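Local coordinates for protein truncated hemoglobin from geobacillus stearothermophilus (PDB 2BKM) that binds haem and molecular oxygen as a truncated globin, and probably serves in oxygen storage or transport, at residues I80-A85 with H119-P124; Q4-A9 with Q54-P59. One frame throughout, in Å; residues are numbered along the deposited sequence.

Contact 1: residues I80-A85 with H119-P124. With HEM (protoporphyrin IX containing Fe), chain D.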
loop_
_atom_site.group_PDB
_atom_site.type_symbol
_atom_site.label_atom_id
_atom_site.label_comp_id
_atom_site.label_asym_id
_atom_site.label_seq_id
_atom_site.Cartn_x
_atom_site.Cartn_y
_atom_site.Cartn_z
ATOM N N ILE A 80 6.953 0.549 -13.151
ATOM C CA ILE A 80 5.573 0.622 -12.655
ATOM C C ILE A 80 4.726 1.187 -13.776
ATOM O O ILE A 80 4.639 2.376 -14.021
ATOM C CB ILE A 80 5.493 1.469 -11.418
ATOM C CG1 ILE A 80 6.464 0.912 -10.358
ATOM C CG2 ILE A 80 4.041 1.455 -10.873
ATOM C CD1 ILE A 80 6.380 1.578 -9.034
ATOM N N THR A 81 4.109 0.279 -14.488
ATOM C CA THR A 81 3.161 0.631 -15.528
ATOM C C THR A 81 1.772 0.840 -14.898
ATOM O O THR A 81 1.556 0.434 -13.766
ATOM C CB THR A 81 3.029 -0.526 -16.477
ATOM O OG1 THR A 81 2.700 -1.672 -15.702
ATOM C CG2 THR A 81 4.392 -0.752 -17.256
ATOM N N PRO A 82 0.861 1.487 -15.629
ATOM C CA PRO A 82 -0.515 1.541 -15.136
ATOM C C PRO A 82 -1.060 0.139 -14.819
ATOM O O PRO A 82 -1.709 -0.033 -13.776
ATOM C CB PRO A 82 -1.256 2.188 -16.279
ATOM C CG PRO A 82 -0.171 3.117 -16.863
ATOM C CD PRO A 82 1.030 2.268 -16.861
ATOM N N LYS A 83 -0.757 -0.868 -15.636
ATOM C CA LYS A 83 -1.236 -2.207 -15.354
ATOM C C LYS A 83 -0.738 -2.671 -14.007
ATOM O O LYS A 83 -1.476 -3.310 -13.254
ATOM C CB LYS A 83 -0.842 -3.171 -16.478
ATOM C CG LYS A 83 -1.361 -4.584 -16.293
ATOM C CD LYS A 83 -0.982 -5.480 -17.472
ATOM C CE LYS A 83 -1.386 -6.893 -17.147
ATOM N NZ LYS A 83 -2.860 -6.997 -17.263
ATOM N N ARG A 84 0.530 -2.397 -13.687
ATOM C CA ARG A 84 1.053 -2.833 -12.418
ATOM C C ARG A 84 0.409 -2.057 -11.277
ATOM O O ARG A 84 0.192 -2.625 -10.212
ATOM C CB ARG A 84 2.586 -2.756 -12.379
ATOM C CG ARG A 84 3.183 -3.946 -13.121
ATOM C CD ARG A 84 4.694 -3.945 -12.985
ATOM N NE ARG A 84 5.192 -5.256 -13.392
ATOM C CZ ARG A 84 6.428 -5.466 -13.826
ATOM N NH1 ARG A 84 6.790 -6.692 -14.138
ATOM N NH2 ARG A 84 7.301 -4.455 -13.898
ATOM N N ALA A 85 0.194 -0.768 -11.486
ATOM C CA ALA A 85 -0.527 0.005 -10.464
ATOM C C ALA A 85 -1.916 -0.563 -10.253
ATOM O O ALA A 85 -2.349 -0.703 -9.084
ATOM C CB ALA A 85 -0.602 1.460 -10.826
ATOM N N HIS A 119 0.847 8.282 -8.632
ATOM C CA HIS A 119 2.123 9.009 -8.565
ATOM C C HIS A 119 3.302 8.061 -8.764
ATOM O O HIS A 119 4.399 8.513 -9.180
ATOM C CB HIS A 119 2.301 9.701 -7.205
ATOM C CG HIS A 119 1.375 10.840 -6.947
ATOM N ND1 HIS A 119 1.039 11.223 -5.661
ATOM C CD2 HIS A 119 0.752 11.707 -7.778
ATOM C CE1 HIS A 119 0.220 12.262 -5.715
ATOM N NE2 HIS A 119 0.032 12.575 -6.989
ATOM N N MET A 120 3.145 6.780 -8.424
ATOM C CA MET A 120 4.270 5.848 -8.543
ATOM C C MET A 120 4.469 5.439 -10.000
ATOM O O MET A 120 5.572 5.039 -10.378
ATOM C CB MET A 120 4.060 4.584 -7.688
ATOM C CG MET A 120 3.947 4.796 -6.191
ATOM S SD MET A 120 5.349 5.693 -5.539
ATOM C CE MET A 120 4.675 7.313 -5.427
ATOM N N VAL A 121 3.401 5.453 -10.789
ATOM C CA VAL A 121 3.492 4.982 -12.178
ATOM C C VAL A 121 4.595 5.735 -12.895
ATOM O O VAL A 121 4.688 6.932 -12.780
ATOM C CB VAL A 121 2.145 5.202 -12.892
ATOM C CG1 VAL A 121 2.245 5.025 -14.425
ATOM C CG2 VAL A 121 1.157 4.223 -12.335
ATOM N N ASN A 122 5.430 5.006 -13.638
ATOM C CA ASN A 122 6.628 5.644 -14.182
ATOM C C ASN A 122 6.977 5.123 -15.540
ATOM O O ASN A 122 8.024 5.488 -16.049
ATOM C CB ASN A 122 7.779 5.493 -13.184
ATOM C CG ASN A 122 8.126 4.026 -12.917
ATOM O OD1 ASN A 122 7.916 3.166 -13.776
ATOM N ND2 ASN A 122 8.679 3.711 -11.747
ATOM N N THR A 123 6.110 4.344 -16.144
ATOM C CA THR A 123 6.421 3.780 -17.440
ATOM C C THR A 123 5.101 3.571 -18.164
ATOM O O THR A 123 4.129 3.120 -17.554
ATOM C CB THR A 123 7.046 2.405 -17.244
ATOM O OG1 THR A 123 8.211 2.474 -16.396
ATOM C CG2 THR A 123 7.470 1.793 -18.598
ATOM N N PRO A 124 5.056 3.836 -19.474
ATOM C CA PRO A 124 3.848 3.539 -20.236
ATOM C C PRO A 124 3.525 2.054 -20.250
ATOM O O PRO A 124 4.390 1.198 -20.174
ATOM C CB PRO A 124 4.177 4.027 -21.665
ATOM C CG PRO A 124 5.300 5.071 -21.451
ATOM C CD PRO A 124 6.090 4.489 -20.312
HETATM C CHA HEM D . 8.621 -0.725 -2.068
HETATM C CHB HEM D . 6.259 -2.057 -6.045
HETATM C CHC HEM D . 2.888 1.276 -5.031
HETATM C CHD HEM D . 4.741 1.788 -0.633
HETATM C C1A HEM D . 8.220 -1.375 -3.201
HETATM C C2A HEM D . 8.990 -2.427 -3.828
HETATM C C3A HEM D . 8.335 -2.793 -4.927
HETATM C C4A HEM D . 7.148 -1.983 -5.026
HETATM C CMA HEM D . 8.758 -3.896 -5.915
HETATM C CAA HEM D . 10.303 -3.019 -3.285
HETATM C CBA HEM D . 10.003 -3.840 -2.045
HETATM C CGA HEM D . 11.235 -4.176 -1.229
HETATM O O1A HEM D . 12.405 -3.898 -1.654
HETATM O O2A HEM D . 11.066 -4.706 -0.101
HETATM C C1B HEM D . 5.175 -1.232 -6.126
HETATM C C2B HEM D . 4.258 -1.172 -7.246
HETATM C C3B HEM D . 3.358 -0.234 -6.971
HETATM C C4B HEM D . 3.625 0.341 -5.674
HETATM C CMB HEM D . 4.300 -2.062 -8.507
HETATM C CAB HEM D . 2.197 0.154 -7.873
HETATM C CBB HEM D . 1.711 1.400 -7.926
HETATM C C1C HEM D . 3.039 1.645 -3.712
HETATM C C2C HEM D . 2.089 2.404 -2.934
HETATM C C3C HEM D . 2.648 2.528 -1.723
HETATM C C4C HEM D . 3.921 1.851 -1.714
HETATM C CMC HEM D . 0.715 2.955 -3.417
HETATM C CAC HEM D . 2.086 3.194 -0.457
HETATM C CBC HEM D . 0.976 3.915 -0.397
HETATM C C1D HEM D . 5.962 1.192 -0.640
HETATM C C2D HEM D . 6.895 1.277 0.456
HETATM C C3D HEM D . 8.088 0.517 -0.000
HETATM C C4D HEM D . 7.789 0.075 -1.339
HETATM C CMD HEM D . 6.673 1.968 1.808
HETATM C CAD HEM D . 9.364 0.290 0.787
HETATM C CBD HEM D . 10.414 1.322 0.355
HETATM C CGD HEM D . 11.696 0.946 1.060
HETATM O O1D HEM D . 12.427 0.009 0.597
HETATM O O2D HEM D . 11.931 1.557 2.138
HETATM N NA HEM D . 7.103 -1.132 -3.971
HETATM N NB HEM D . 4.749 -0.294 -5.208
HETATM N NC HEM D . 4.123 1.305 -2.940
HETATM N ND HEM D . 6.525 0.469 -1.675
HETATM FE FE HEM D . 5.635 0.105 -3.452
#

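Contact 2: residues Q4-A9 with Q54-P59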
loop_
_atom_site.group_PDB
_atom_site.type_symbol
_atom_site.label_atom_id
_atom_site.label_comp_id
_atom_site.label_asym_id
_atom_site.label_seq_id
_atom_site.Cartn_x
_atom_site.Cartn_y
_atom_site.Cartn_z
ATOM N N GLN A 4 -10.667 13.033 13.354
ATOM C CA GLN A 4 -9.821 11.935 13.835
ATOM C C GLN A 4 -8.926 11.593 12.660
ATOM O O GLN A 4 -9.296 11.851 11.496
ATOM C CB GLN A 4 -10.631 10.706 14.270
ATOM C CG GLN A 4 -11.363 9.988 13.148
ATOM C CD GLN A 4 -12.212 8.806 13.629
ATOM O OE1 GLN A 4 -13.248 8.494 13.031
ATOM N NE2 GLN A 4 -11.772 8.143 14.694
ATOM N N THR A 5 -7.745 11.052 12.938
ATOM C CA THR A 5 -6.887 10.685 11.825
ATOM C C THR A 5 -7.505 9.509 11.135
ATOM O O THR A 5 -8.294 8.750 11.703
ATOM C CB THR A 5 -5.475 10.269 12.257
ATOM O OG1 THR A 5 -5.563 9.131 13.114
ATOM C CG2 THR A 5 -4.723 11.423 12.979
ATOM N N LEU A 6 -7.111 9.346 9.888
ATOM C CA LEU A 6 -7.613 8.249 9.129
ATOM C C LEU A 6 -7.115 6.929 9.727
ATOM O O LEU A 6 -7.787 5.913 9.721
ATOM C CB LEU A 6 -7.165 8.481 7.703
ATOM C CG LEU A 6 -7.806 7.560 6.698
ATOM C CD1 LEU A 6 -9.352 7.546 6.828
ATOM C CD2 LEU A 6 -7.415 8.066 5.341
ATOM N N TYR A 7 -5.907 6.976 10.283
ATOM C CA TYR A 7 -5.358 5.852 11.007
ATOM C C TYR A 7 -6.332 5.367 12.085
ATOM O O TYR A 7 -6.696 4.199 12.124
ATOM C CB TYR A 7 -4.039 6.291 11.644
ATOM C CG TYR A 7 -3.320 5.231 12.413
ATOM C CD1 TYR A 7 -3.120 5.382 13.794
ATOM C CD2 TYR A 7 -2.730 4.140 11.771
ATOM C CE1 TYR A 7 -2.411 4.443 14.509
ATOM C CE2 TYR A 7 -2.021 3.186 12.497
ATOM C CZ TYR A 7 -1.862 3.355 13.862
ATOM O OH TYR A 7 -1.121 2.434 14.579
ATOM N N GLU A 8 -6.769 6.290 12.957
ATOM C CA GLU A 8 -7.751 5.918 13.976
ATOM C C GLU A 8 -9.067 5.483 13.345
ATOM O O GLU A 8 -9.707 4.519 13.788
ATOM C CB GLU A 8 -8.009 7.133 14.870
ATOM C CG GLU A 8 -6.833 7.541 15.723
ATOM C CD GLU A 8 -6.586 9.070 15.768
ATOM O OE1 GLU A 8 -7.557 9.878 15.766
ATOM O OE2 GLU A 8 -5.392 9.466 15.800
ATOM N N ALA A 9 -9.511 6.223 12.333
ATOM C CA ALA A 9 -10.797 5.970 11.709
ATOM C C ALA A 9 -10.914 4.555 11.222
ATOM O O ALA A 9 -12.003 3.988 11.239
ATOM C CB ALA A 9 -11.032 6.976 10.556
ATOM N N GLN A 54 2.306 5.757 9.240
ATOM C CA GLN A 54 2.643 7.154 9.117
ATOM C C GLN A 54 1.767 7.862 8.097
ATOM O O GLN A 54 1.306 8.953 8.330
ATOM C CB GLN A 54 4.131 7.189 8.770
ATOM C CG GLN A 54 4.744 8.482 8.388
ATOM C CD GLN A 54 6.223 8.289 8.191
ATOM O OE1 GLN A 54 6.858 7.502 8.891
ATOM N NE2 GLN A 54 6.785 9.006 7.233
ATOM N N TYR A 55 1.539 7.204 6.969
ATOM C CA TYR A 55 0.749 7.755 5.900
ATOM C C TYR A 55 -0.648 8.085 6.351
ATOM O O TYR A 55 -1.233 9.051 5.873
ATOM C CB TYR A 55 0.662 6.658 4.877
ATOM C CG TYR A 55 -0.056 6.887 3.580
ATOM C CD1 TYR A 55 -1.317 6.329 3.361
ATOM C CD2 TYR A 55 0.556 7.573 2.554
ATOM C CE1 TYR A 55 -1.919 6.403 2.152
ATOM C CE2 TYR A 55 -0.048 7.655 1.301
ATOM C CZ TYR A 55 -1.290 7.066 1.124
ATOM O OH TYR A 55 -1.878 7.142 -0.104
ATOM N N LEU A 56 -1.171 7.284 7.280
ATOM C CA LEU A 56 -2.539 7.476 7.750
ATOM C C LEU A 56 -2.647 8.474 8.873
ATOM O O LEU A 56 -3.743 8.684 9.395
ATOM C CB LEU A 56 -3.102 6.137 8.181
ATOM C CG LEU A 56 -3.479 5.090 7.119
ATOM C CD1 LEU A 56 -3.446 3.755 7.750
ATOM C CD2 LEU A 56 -4.880 5.350 6.696
ATOM N N GLY A 57 -1.504 8.998 9.329
ATOM C CA GLY A 57 -1.534 9.989 10.411
ATOM C C GLY A 57 -1.179 9.374 11.754
ATOM O O GLY A 57 -1.306 10.018 12.803
ATOM N N GLY A 58 -0.760 8.120 11.758
ATOM C CA GLY A 58 -0.273 7.496 12.978
ATOM C C GLY A 58 1.165 7.926 13.221
ATOM O O GLY A 58 1.700 8.816 12.531
ATOM N N PRO A 59 1.821 7.283 14.206
ATOM C CA PRO A 59 3.208 7.670 14.479
ATOM C C PRO A 59 4.140 7.540 13.257
ATOM O O PRO A 59 3.907 6.674 12.404
ATOM C CB PRO A 59 3.631 6.671 15.558
ATOM C CG PRO A 59 2.332 6.233 16.230
ATOM C CD PRO A 59 1.351 6.192 15.070
HETATM O O HOH W 1 -5.412 11.418 8.615
#

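Contact 1: residues I80-A85 with H119-P124
In the wall of the globin haem pocket, Ile80, just ahead of helix 82-98, and Ala85 in its first turn meet Val121 and Asn122, where the chain runs out of helix 104-120. Asn122 reads both polar groups of Ile80. Its backbone N gives an almost straight bond (170°) to Ile80 O at 2.8 Å, lying in the carbonyl plane, while Asn122 OD1 accepts from Ile80 N at 2.9 Å. With chi1 at 61°, CG of Asn122 sits between its own backbone N and carbonyl carbon, and the amide crosses the Ile80 side chain at about a right angle. Thr123 OG1 donates to OD1 from the face opposite Ile80 N, so two donors grip this oxygen and fix the turn of the amide; ND2 bonds Phe78 O. Ile80 O also takes a weak bond from Thr123 N.

Apolar packing adds to these bonds. CG2 of Val121 rests on Ala85 CB at 3.6 Å, and its other branch, CG1, meets the ring of Pro82 at CD and CG. On the haem side, Ile80 turns CD1 to Met120 CB, and CG2 to the haem vinyl, 3.8 Å from CAB. Ala85 CA comes within 3.7 Å of the vinyl end CBB, and Met120 CG lies 3.9 Å from the meso carbon CHC; His75 of helix 71-75 touches both Ile80 and Met120. Thr81 turns its methyl CG2 to Pro124 O, while its OG1 accepts from Arg84 N at 3.0 Å. This N-cap starts helix 82-98 right beside the seam, which joins the start of that helix to the end of helix 104-120 against one vinyl group of the haem, as part of the truncated globin pocket.

Contact 2: residues Q4-A9 with Q54-P59
Tyr7 and Leu56 form the centre of the contact, joined through backbone and side chain alike. Tyr7 N donates to Leu56 O at 2.9 Å, bent to 146° and tilted out of the carbonyl plane, while Tyr7 CB packs on Leu56 CB at 3.6 Å. With CG anti to the backbone N (chi1 -179°), the Tyr7 ring takes Gly58 CA over one face, a CH-pi contact 4.0 Å from the centroid and offset toward the rim. Leu56 CD1 comes to the ring edge near its plane, beside Tyr7 CD2; the other methyl, Leu56 CD2, lies 3.7 Å from Leu6 CG.

A water bridges the same carbonyl, accepting from Leu6 N at 3.0 Å and donating to Leu56 O. The single turn of helix 6-9 is set by a capping box, in which Glu8 OE1 takes Thr5 N from above the carboxylate plane and Glu8 N donates to Thr5 OG1, an atom whose position is less certain. On the other side, Gly57, with positive phi, ends helix 42-55 in a Schellman motif. Farther out, Val16 of helix 12-29 touches Tyr7 and Leu56, and Phe109 of helix 104-120 backs Leu56.

Leu56 O, at the C-terminal end of one helix, thus receives a backbone N-H from the short helix 6-9 and a water hydrogen, consistent with favourable electrostatics between the two helix ends.

In the fold
Contacts 1 and 2 lie on opposite sides of the chain's centre, their own centres 26 Å apart and their nearest atoms about 7 Å apart, without touching. In sequence they are in series: contact 2 closes before contact 1 opens along the chain. Helix 104-120 spans the two, ending in contact 1 and sending Gln108 and Phe109 to contact 2. Contact 1 is part of the haem pocket, whereas the Leu56 side chain stands about 9 Å from the haem. Helix 42-55, which runs into contact 2, carries Thr44 and Lys47, hydrogen-bonded to the haem, and Gln48 of the oxygen pocket.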